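Local coordinates for protein fluvirucin B1 DH domain from module 1 (Actinomadura vulgaris, PDB 6OBV) that probably removes water from the beta-hydroxyacyl polyketide intermediate made by the first module of the fluvirucin B1 polyketide synthase, leaving a double bond, at residues Q194-A199 against A208-D213; Q263-H268 against L279-T284. One frame throughout, in Å; residues are numbered along the deposited sequence.

Contact 1. Residues Q194-A199 against A208-D213; sequences QGLKRA and AEVELD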
ATOM      1  N   GLN A 194       1.879  16.620 -29.499  1.00 28.78           N
ATOM      2  CA  GLN A 194       2.242  17.683 -30.444  1.00 29.62           C
ATOM      3  C   GLN A 194       1.691  19.035 -30.010  1.00 26.34           C
ATOM      4  O   GLN A 194       1.119  19.765 -30.808  1.00 35.73           O
ATOM      5  CB  GLN A 194       1.752  17.323 -31.840  1.00 30.99           C
ATOM      6  CG  GLN A 194       2.463  16.108 -32.448  1.00 37.14           C
ATOM      7  CD  GLN A 194       1.798  15.618 -33.719  1.00 43.51           C
ATOM      8  OE1 GLN A 194       0.928  16.287 -34.277  1.00 47.96           O
ATOM      9  NE2 GLN A 194       2.197  14.437 -34.176  1.00 44.29           N
ATOM     10  N   GLY A 195       1.912  19.404 -28.744  1.00 27.32           N
ATOM     11  CA  GLY A 195       1.302  20.594 -28.178  1.00 28.03           C
ATOM     12  C   GLY A 195       1.963  21.921 -28.491  1.00 29.73           C
ATOM     13  O   GLY A 195       1.389  22.955 -28.152  1.00 24.96           O
ATOM     14  N   LEU A 196       3.146  21.944 -29.095  1.00 31.55           N
ATOM     15  CA  LEU A 196       3.804  23.217 -29.381  1.00 31.63           C
ATOM     16  C   LEU A 196       3.089  23.914 -30.528  1.00 33.27           C
ATOM     17  O   LEU A 196       2.994  23.366 -31.633  1.00 33.66           O
ATOM     18  CB  LEU A 196       5.271  22.989 -29.729  1.00 33.94           C
ATOM     19  CG  LEU A 196       6.035  24.212 -30.239  1.00 38.98           C
ATOM     20  CD1 LEU A 196       6.091  25.284 -29.167  1.00 22.47           C
ATOM     21  CD2 LEU A 196       7.445  23.835 -30.723  1.00 31.76           C
ATOM     22  N   LYS A 197       2.574  25.116 -30.273  1.00 33.18           N
ATOM     23  CA  LYS A 197       1.795  25.837 -31.274  1.00 33.67           C
ATOM     24  C   LYS A 197       2.512  27.053 -31.841  1.00 38.82           C
ATOM     25  O   LYS A 197       2.500  27.260 -33.062  1.00 39.55           O
ATOM     26  CB  LYS A 197       0.443  26.270 -30.682  1.00 34.74           C
ATOM     27  CG  LYS A 197      -0.415  25.128 -30.125  1.00 34.19           C
ATOM     28  CD  LYS A 197      -0.723  24.072 -31.187  1.00 43.47           C
ATOM     29  CE  LYS A 197      -1.327  22.810 -30.580  1.00 49.73           C
ATOM     30  NZ  LYS A 197      -1.226  21.634 -31.492  1.00 54.39           N
ATOM     31  N   ARG A 198       3.130  27.865 -30.981  1.00 39.61           N
ATOM     32  CA  ARG A 198       3.816  29.084 -31.381  1.00 36.59           C
ATOM     33  C   ARG A 198       5.099  29.209 -30.577  1.00 37.39           C
ATOM     34  O   ARG A 198       5.169  28.772 -29.422  1.00 33.70           O
ATOM     35  CB  ARG A 198       2.950  30.333 -31.168  1.00 38.21           C
ATOM     36  CG  ARG A 198       1.889  30.544 -32.222  1.00 47.54           C
ATOM     37  CD  ARG A 198       0.714  31.320 -31.649  1.00 52.98           C
ATOM     38  NE  ARG A 198       0.273  30.712 -30.396  1.00 54.76           N
ATOM     39  CZ  ARG A 198      -0.752  29.867 -30.277  1.00 49.55           C
ATOM     40  NH1 ARG A 198      -1.478  29.526 -31.348  1.00 44.83           N
ATOM     41  NH2 ARG A 198      -1.048  29.364 -29.077  1.00 33.73           N
ATOM     42  N   ALA A 199       6.110  29.834 -31.186  1.00 35.61           N
ATOM     43  CA  ALA A 199       7.402  29.986 -30.539  1.00 31.58           C
ATOM     44  C   ALA A 199       8.112  31.234 -31.048  1.00 33.03           C
ATOM     45  O   ALA A 199       7.987  31.607 -32.217  1.00 34.52           O
ATOM     46  CB  ALA A 199       8.284  28.760 -30.765  1.00 31.05           C
ATOM     47  N   ALA A 208       7.450  29.953 -25.818  1.00 29.61           N
ATOM     48  CA  ALA A 208       6.550  29.028 -26.490  1.00 28.37           C
ATOM     49  C   ALA A 208       5.155  29.163 -25.913  1.00 28.80           C
ATOM     50  O   ALA A 208       4.966  29.562 -24.760  1.00 29.79           O
ATOM     51  CB  ALA A 208       7.018  27.570 -26.355  1.00 23.41           C
ATOM     52  N   GLU A 209       4.172  28.840 -26.739  1.00 28.94           N
ATOM     53  CA  GLU A 209       2.824  28.572 -26.271  1.00 30.29           C
ATOM     54  C   GLU A 209       2.485  27.146 -26.662  1.00 35.08           C
ATOM     55  O   GLU A 209       2.733  26.737 -27.802  1.00 31.60           O
ATOM     56  CB  GLU A 209       1.819  29.555 -26.858  1.00 32.14           C
ATOM     57  CG  GLU A 209       2.094  30.979 -26.483  1.00 34.55           C
ATOM     58  CD  GLU A 209       1.054  31.948 -27.031  1.00 43.71           C
ATOM     59  OE1 GLU A 209       0.202  31.521 -27.842  1.00 48.41           O
ATOM     60  OE2 GLU A 209       1.090  33.138 -26.642  1.00 43.18           O
ATOM     61  N   VAL A 210       1.946  26.394 -25.702  1.00 39.16           N
ATOM     62  CA  VAL A 210       1.710  24.960 -25.820  1.00 35.55           C
ATOM     63  C   VAL A 210       0.295  24.669 -25.328  1.00 34.38           C
ATOM     64  O   VAL A 210      -0.111  25.180 -24.277  1.00 39.16           O
ATOM     65  CB  VAL A 210       2.741  24.163 -24.998  1.00 33.59           C
ATOM     66  CG1 VAL A 210       2.594  22.692 -25.271  1.00 33.17           C
ATOM     67  CG2 VAL A 210       4.141  24.635 -25.294  1.00 36.08           C
ATOM     68  N   GLU A 211      -0.459  23.862 -26.085  1.00 29.84           N
ATOM     69  CA  GLU A 211      -1.853  23.565 -25.763  1.00 36.50           C
ATOM     70  C   GLU A 211      -2.133  22.077 -25.942  1.00 43.43           C
ATOM     71  O   GLU A 211      -1.685  21.471 -26.921  1.00 36.96           O
ATOM     72  CB  GLU A 211      -2.834  24.350 -26.650  1.00 33.70           C
ATOM     73  CG  GLU A 211      -2.510  25.835 -26.875  1.00 39.92           C
ATOM     74  CD  GLU A 211      -3.191  26.408 -28.117  1.00 47.55           C
ATOM     75  OE1 GLU A 211      -4.131  25.771 -28.640  1.00 51.47           O
ATOM     76  OE2 GLU A 211      -2.780  27.495 -28.571  1.00 49.58           O
ATOM     77  N   LEU A 212      -2.901  21.498 -25.012  1.00 35.42           N
ATOM     78  CA  LEU A 212      -3.325  20.113 -25.155  1.00 33.45           C
ATOM     79  C   LEU A 212      -4.390  19.979 -26.241  1.00 34.11           C
ATOM     80  O   LEU A 212      -5.181  20.892 -26.476  1.00 38.45           O
ATOM     81  CB  LEU A 212      -3.904  19.587 -23.845  1.00 32.37           C
ATOM     82  CG  LEU A 212      -2.982  19.505 -22.643  1.00 33.88           C
ATOM     83  CD1 LEU A 212      -3.781  19.079 -21.428  1.00 31.37           C
ATOM     84  CD2 LEU A 212      -1.894  18.497 -22.944  1.00 25.96           C
ATOM     85  N   ASP A 213      -4.397  18.823 -26.909  1.00 37.05           N
ATOM     86  CA  ASP A 213      -5.548  18.402 -27.698  1.00 41.96           C
ATOM     87  C   ASP A 213      -6.794  18.357 -26.821  1.00 41.56           C
ATOM     88  O   ASP A 213      -6.718  18.288 -25.589  1.00 46.18           O
ATOM     89  CB  ASP A 213      -5.326  17.012 -28.288  1.00 45.68           C
ATOM     90  CG  ASP A 213      -4.694  17.040 -29.649  1.00 50.61           C
ATOM     91  OD1 ASP A 213      -4.169  18.100 -30.070  1.00 54.76           O
ATOM     92  OD2 ASP A 213      -4.720  15.969 -30.293  1.00 51.99           O
TER
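The guanidinium of Arg198 reaches across the hairpin and is met along its edge by two carboxylates, while CB of Lys197, the preceding residue on its own strand, lies over one face near the rim. Arg198 NH2 gives a nearly straight bond to Glu211 OE2 (2.6 Å), in the guanidinium plane, and the two flat groups are only 29° apart. Glu209 is turned much more steeply, its carboxylate 71° from the guanidinium, so that Arg198 NE approaches Glu209 OE1 from above the carboxylate plane at 2.7 Å; Arg198 NH2 adds a weak bond to the same oxygen. The bend at chi3 (-50°) folds the end of the arginine back over the neighbouring strand, and this long, multiply donating side chain can serve two acids at once. The other oxygen of Glu209 is held by Trp165 NE1.

Strands 196-199 and 208-211 run antiparallel, and a classic beta bulge interrupts their pairing: Lys197 and Arg198 both face Glu209. Glu209 O accepts from Lys197 N at 3.0 Å and, weakly, from Arg198 N, while Glu209 N bonds to Arg198 O. The bulge turns Lys197 toward the partner strand, where its methylene CG packs 3.7 Å from Glu211 CD and its bent chain carries NZ back to Gln194 O. Beyond it, Gly195 O accepts from Glu211 N, and with no side chain the glycine lets Val210 CG1 come in close. On the buried face, Leu196 CD1 rests on Ala208 CB at 3.7 Å, a small methyl that leaves room for the leucine branch, and helix 227-232 covers Val210. The positive charge of Arg198 probably keeps Glu209 and Glu211 ionised although they lie close together, and the salt-bridge network ties the partly exposed face of the bulged hairpin together.

Contact 2. Residues Q263-H268 against L279-T284; sequences QRVRVH and LHITDT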
ATOM      1  N   GLN A 263      -4.327  23.562 -18.986  1.00 41.05           N
ATOM      2  CA  GLN A 263      -4.564  23.057 -20.333  1.00 45.98           C
ATOM      3  C   GLN A 263      -3.661  23.702 -21.379  1.00 39.21           C
ATOM      4  O   GLN A 263      -3.241  23.037 -22.327  1.00 40.26           O
ATOM      5  CB  GLN A 263      -6.018  23.297 -20.745  1.00 48.01           C
ATOM      6  CG  GLN A 263      -7.048  22.963 -19.694  1.00 56.36           C
ATOM      7  CD  GLN A 263      -8.446  23.305 -20.159  1.00 61.74           C
ATOM      8  OE1 GLN A 263      -8.737  23.267 -21.361  1.00 57.47           O
ATOM      9  NE2 GLN A 263      -9.323  23.646 -19.216  1.00 66.74           N
ATOM     10  N   ARG A 264      -3.401  24.995 -21.250  1.00 35.98           N
ATOM     11  CA  ARG A 264      -2.543  25.745 -22.155  1.00 35.54           C
ATOM     12  C   ARG A 264      -1.575  26.547 -21.301  1.00 35.78           C
ATOM     13  O   ARG A 264      -1.933  26.997 -20.211  1.00 38.37           O
ATOM     14  CB  ARG A 264      -3.362  26.673 -23.070  1.00 37.83           C
ATOM     15  CG  ARG A 264      -4.642  26.044 -23.606  1.00 43.55           C
ATOM     16  CD  ARG A 264      -5.463  27.018 -24.444  1.00 46.06           C
ATOM     17  NE  ARG A 264      -5.647  28.294 -23.767  1.00 56.39           N
ATOM     18  CZ  ARG A 264      -6.107  29.391 -24.367  1.00 68.33           C
ATOM     19  NH1 ARG A 264      -6.425  29.347 -25.654  1.00 76.98           N
ATOM     20  NH2 ARG A 264      -6.248  30.532 -23.690  1.00 68.74           N
ATOM     21  N   VAL A 265      -0.333  26.687 -21.761  1.00 31.98           N
ATOM     22  CA  VAL A 265       0.678  27.381 -20.977  1.00 32.89           C
ATOM     23  C   VAL A 265       1.570  28.205 -21.888  1.00 33.05           C
ATOM     24  O   VAL A 265       1.648  27.988 -23.101  1.00 33.31           O
ATOM     25  CB  VAL A 265       1.561  26.422 -20.136  1.00 29.23           C
ATOM     26  CG1 VAL A 265       0.732  25.673 -19.049  1.00 29.08           C
ATOM     27  CG2 VAL A 265       2.358  25.476 -21.033  1.00 23.92           C
ATOM     28  N   ARG A 266       2.255  29.159 -21.273  1.00 26.23           N
ATOM     29  CA  ARG A 266       3.407  29.804 -21.871  1.00 29.64           C
ATOM     30  C   ARG A 266       4.676  29.224 -21.258  1.00 38.44           C
ATOM     31  O   ARG A 266       4.683  28.784 -20.105  1.00 43.96           O
ATOM     32  CB  ARG A 266       3.361  31.305 -21.647  1.00 32.66           C
ATOM     33  CG  ARG A 266       2.092  31.992 -22.130  1.00 34.28           C
ATOM     34  CD  ARG A 266       2.009  33.349 -21.462  1.00 30.23           C
ATOM     35  NE  ARG A 266       0.930  34.168 -21.978  1.00 37.41           N
ATOM     36  CZ  ARG A 266       0.740  35.435 -21.631  1.00 42.49           C
ATOM     37  NH1 ARG A 266       1.569  36.015 -20.772  1.00 39.73           N
ATOM     38  NH2 ARG A 266      -0.269  36.120 -22.148  1.00 34.62           N
ATOM     39  N   VAL A 267       5.752  29.218 -22.040  1.00 34.59           N
ATOM     40  CA  VAL A 267       7.006  28.591 -21.642  1.00 30.74           C
ATOM     41  C   VAL A 267       8.149  29.562 -21.886  1.00 29.05           C
ATOM     42  O   VAL A 267       8.199  30.230 -22.923  1.00 33.80           O
ATOM     43  CB  VAL A 267       7.239  27.272 -22.401  1.00 28.19           C
ATOM     44  CG1 VAL A 267       8.513  26.583 -21.903  1.00 24.85           C
ATOM     45  CG2 VAL A 267       6.043  26.363 -22.224  1.00 29.22           C
ATOM     46  N   HIS A 268       9.056  29.653 -20.922  1.00 32.91           N
ATOM     47  CA  HIS A 268      10.261  30.473 -21.026  1.00 39.02           C
ATOM     48  C   HIS A 268      11.453  29.567 -20.720  1.00 36.18           C
ATOM     49  O   HIS A 268      11.697  29.228 -19.558  1.00 34.01           O
ATOM     50  CB  HIS A 268      10.177  31.656 -20.065  1.00 39.76           C
ATOM     51  CG  HIS A 268      11.382  32.548 -20.077  1.00 40.57           C
ATOM     52  ND1 HIS A 268      12.247  32.628 -21.147  1.00 41.05           N
ATOM     53  CD2 HIS A 268      11.859  33.406 -19.144  1.00 37.96           C
ATOM     54  CE1 HIS A 268      13.211  33.487 -20.869  1.00 38.91           C
ATOM     55  NE2 HIS A 268      13.000  33.971 -19.658  1.00 39.66           N
ATOM     56  N   LEU A 279      13.298  26.276 -17.025  1.00 32.86           N
ATOM     57  CA  LEU A 279      12.004  26.533 -17.645  1.00 36.34           C
ATOM     58  C   LEU A 279      11.051  27.113 -16.617  1.00 39.98           C
ATOM     59  O   LEU A 279      10.927  26.607 -15.497  1.00 33.10           O
ATOM     60  CB  LEU A 279      11.354  25.274 -18.259  1.00 30.29           C
ATOM     61  CG  LEU A 279      12.121  24.470 -19.303  1.00 31.23           C
ATOM     62  CD1 LEU A 279      12.292  23.104 -18.736  1.00 35.30           C
ATOM     63  CD2 LEU A 279      11.394  24.384 -20.616  1.00 30.25           C
ATOM     64  N   HIS A 280      10.361  28.166 -17.023  1.00 42.19           N
ATOM     65  CA  HIS A 280       9.384  28.818 -16.177  1.00 42.11           C
ATOM     66  C   HIS A 280       8.099  28.897 -16.975  1.00 35.10           C
ATOM     67  O   HIS A 280       8.082  29.414 -18.095  1.00 31.69           O
ATOM     68  CB  HIS A 280       9.897  30.182 -15.708  1.00 50.78           C
ATOM     69  CG  HIS A 280      11.111  30.065 -14.835  1.00 72.03           C
ATOM     70  ND1 HIS A 280      11.061  29.531 -13.562  1.00 76.92           N
ATOM     71  CD2 HIS A 280      12.417  30.339 -15.073  1.00 77.20           C
ATOM     72  CE1 HIS A 280      12.277  29.512 -13.044  1.00 78.31           C
ATOM     73  NE2 HIS A 280      13.117  30.000 -13.940  1.00 78.67           N
ATOM     74  N   ILE A 281       7.052  28.308 -16.426  1.00 28.63           N
ATOM     75  CA  ILE A 281       5.817  28.049 -17.135  1.00 29.03           C
ATOM     76  C   ILE A 281       4.750  28.918 -16.497  1.00 38.29           C
ATOM     77  O   ILE A 281       4.642  28.981 -15.265  1.00 42.04           O
ATOM     78  CB  ILE A 281       5.478  26.550 -17.087  1.00 25.68           C
ATOM     79  CG1 ILE A 281       6.567  25.772 -17.831  1.00 32.52           C
ATOM     80  CG2 ILE A 281       4.147  26.241 -17.710  1.00 27.51           C
ATOM     81  CD1 ILE A 281       6.441  24.293 -17.666  1.00 27.49           C
ATOM     82  N   THR A 282       4.008  29.633 -17.329  1.00 37.23           N
ATOM     83  CA  THR A 282       2.940  30.498 -16.867  1.00 37.72           C
ATOM     84  C   THR A 282       1.669  30.102 -17.592  1.00 30.29           C
ATOM     85  O   THR A 282       1.700  29.323 -18.539  1.00 31.64           O
ATOM     86  CB  THR A 282       3.265  31.967 -17.136  1.00 38.51           C
ATOM     87  OG1 THR A 282       3.736  32.090 -18.484  1.00 35.12           O
ATOM     88  CG2 THR A 282       4.325  32.444 -16.173  1.00 40.51           C
ATOM     89  N   ASP A 283       0.540  30.645 -17.146  1.00 40.56           N
ATOM     90  CA  ASP A 283      -0.693  30.396 -17.871  1.00 39.18           C
ATOM     91  C   ASP A 283      -0.926  31.544 -18.859  1.00 43.39           C
ATOM     92  O   ASP A 283      -0.154  32.503 -18.929  1.00 34.16           O
ATOM     93  CB  ASP A 283      -1.851  30.158 -16.894  1.00 36.29           C
ATOM     94  CG  ASP A 283      -2.107  31.330 -15.947  1.00 41.58           C
ATOM     95  OD1 ASP A 283      -1.856  32.506 -16.313  1.00 43.54           O
ATOM     96  OD2 ASP A 283      -2.590  31.064 -14.825  1.00 38.25           O
ATOM     97  N   THR A 284      -1.983  31.436 -19.663  1.00 46.59           N
ATOM     98  CA  THR A 284      -2.172  32.399 -20.742  1.00 46.00           C
ATOM     99  C   THR A 284      -2.524  33.787 -20.246  1.00 42.89           C
ATOM    100  O   THR A 284      -2.756  34.673 -21.072  1.00 45.55           O
ATOM    101  CB  THR A 284      -3.249  31.920 -21.716  1.00 50.96           C
ATOM    102  OG1 THR A 284      -4.484  31.725 -21.012  1.00 52.34           O
ATOM    103  CG2 THR A 284      -2.809  30.613 -22.394  1.00 49.64           C
TER
HETATM  104  O   HOH W   1       4.011  34.696 -19.252  1.00 35.09           O
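A beta hairpin brings strand 264-268 against strand 279-282, with Arg266 facing Thr282 and His268 facing His280 in hydrogen-bonded antiparallel pairs. Arg266 N donates to Thr282 O at 2.8 Å and Thr282 N returns a bond to Arg266 O; the histidine pair repeats the exchange, His268 N reaching His280 O at 3.0 Å.

The Arg266 chain stays straight as far as NE, alongside the departing chain. Its CD lies 3.4 Å from Asp283 O, which sits with the carbonyl carbon of Thr284 over one face of the guanidinium. A water in the guanidinium plane accepts from NH1 and is also hydrogen-bonded to Thr282 OG1, 2.7 Å away. With chi1 at 47°, that hydroxyl stands between its own backbone N and carbonyl carbon, close to Arg266 CB and within reach of the water. Threonine thus offers a polar group beside the arginine, which also makes a cation-pi contact with Trp165.

The hairpin belongs to the antiparallel sheet of a dehydratase domain, a family built on the hotdog fold, and its other face is apolar. There the beta-branched Val265 sets CB against Ile281 CG2 at 3.6 Å. Further along, Val267 and Leu279 run alongside each other in the same direction, with CG1 of the valine 3.8 Å from CD2 of the leucine. Helix 227-232 packs on this face, Leu229 touching Val265 and Leu230 touching Ile281. At the other end of the pairing from the histidines, Arg264 lies across Thr284, nearly perpendicular to it, and Arg264 NH2 makes a weak hydrogen bond to Thr284 OG1, at 3.4 Å.

Contacts 1 and 2 are successive hairpins joined side by side in one antiparallel sheet, their centres about 10 Å apart, with strands 205-211 and 264-271 as neighbours. Probable hydrogen bonds continue the ladder between them: Ala208 O to Val267 N and Val210 O to Val265 N, each 2.9 Å. On the apolar face, Val210 and Val265 both meet Leu229 of helix 227-232, giving the two hairpins a common cover. Trp165 bridges the two contacts, with one partner in each (Glu209, and Arg266 by cation-pi), while Glu211 CG packs 3.9 Å from Arg264 CG. One side of both hairpins is apolar under helix 227-232; the other carries charged and polar groups, partly covered by Trp165.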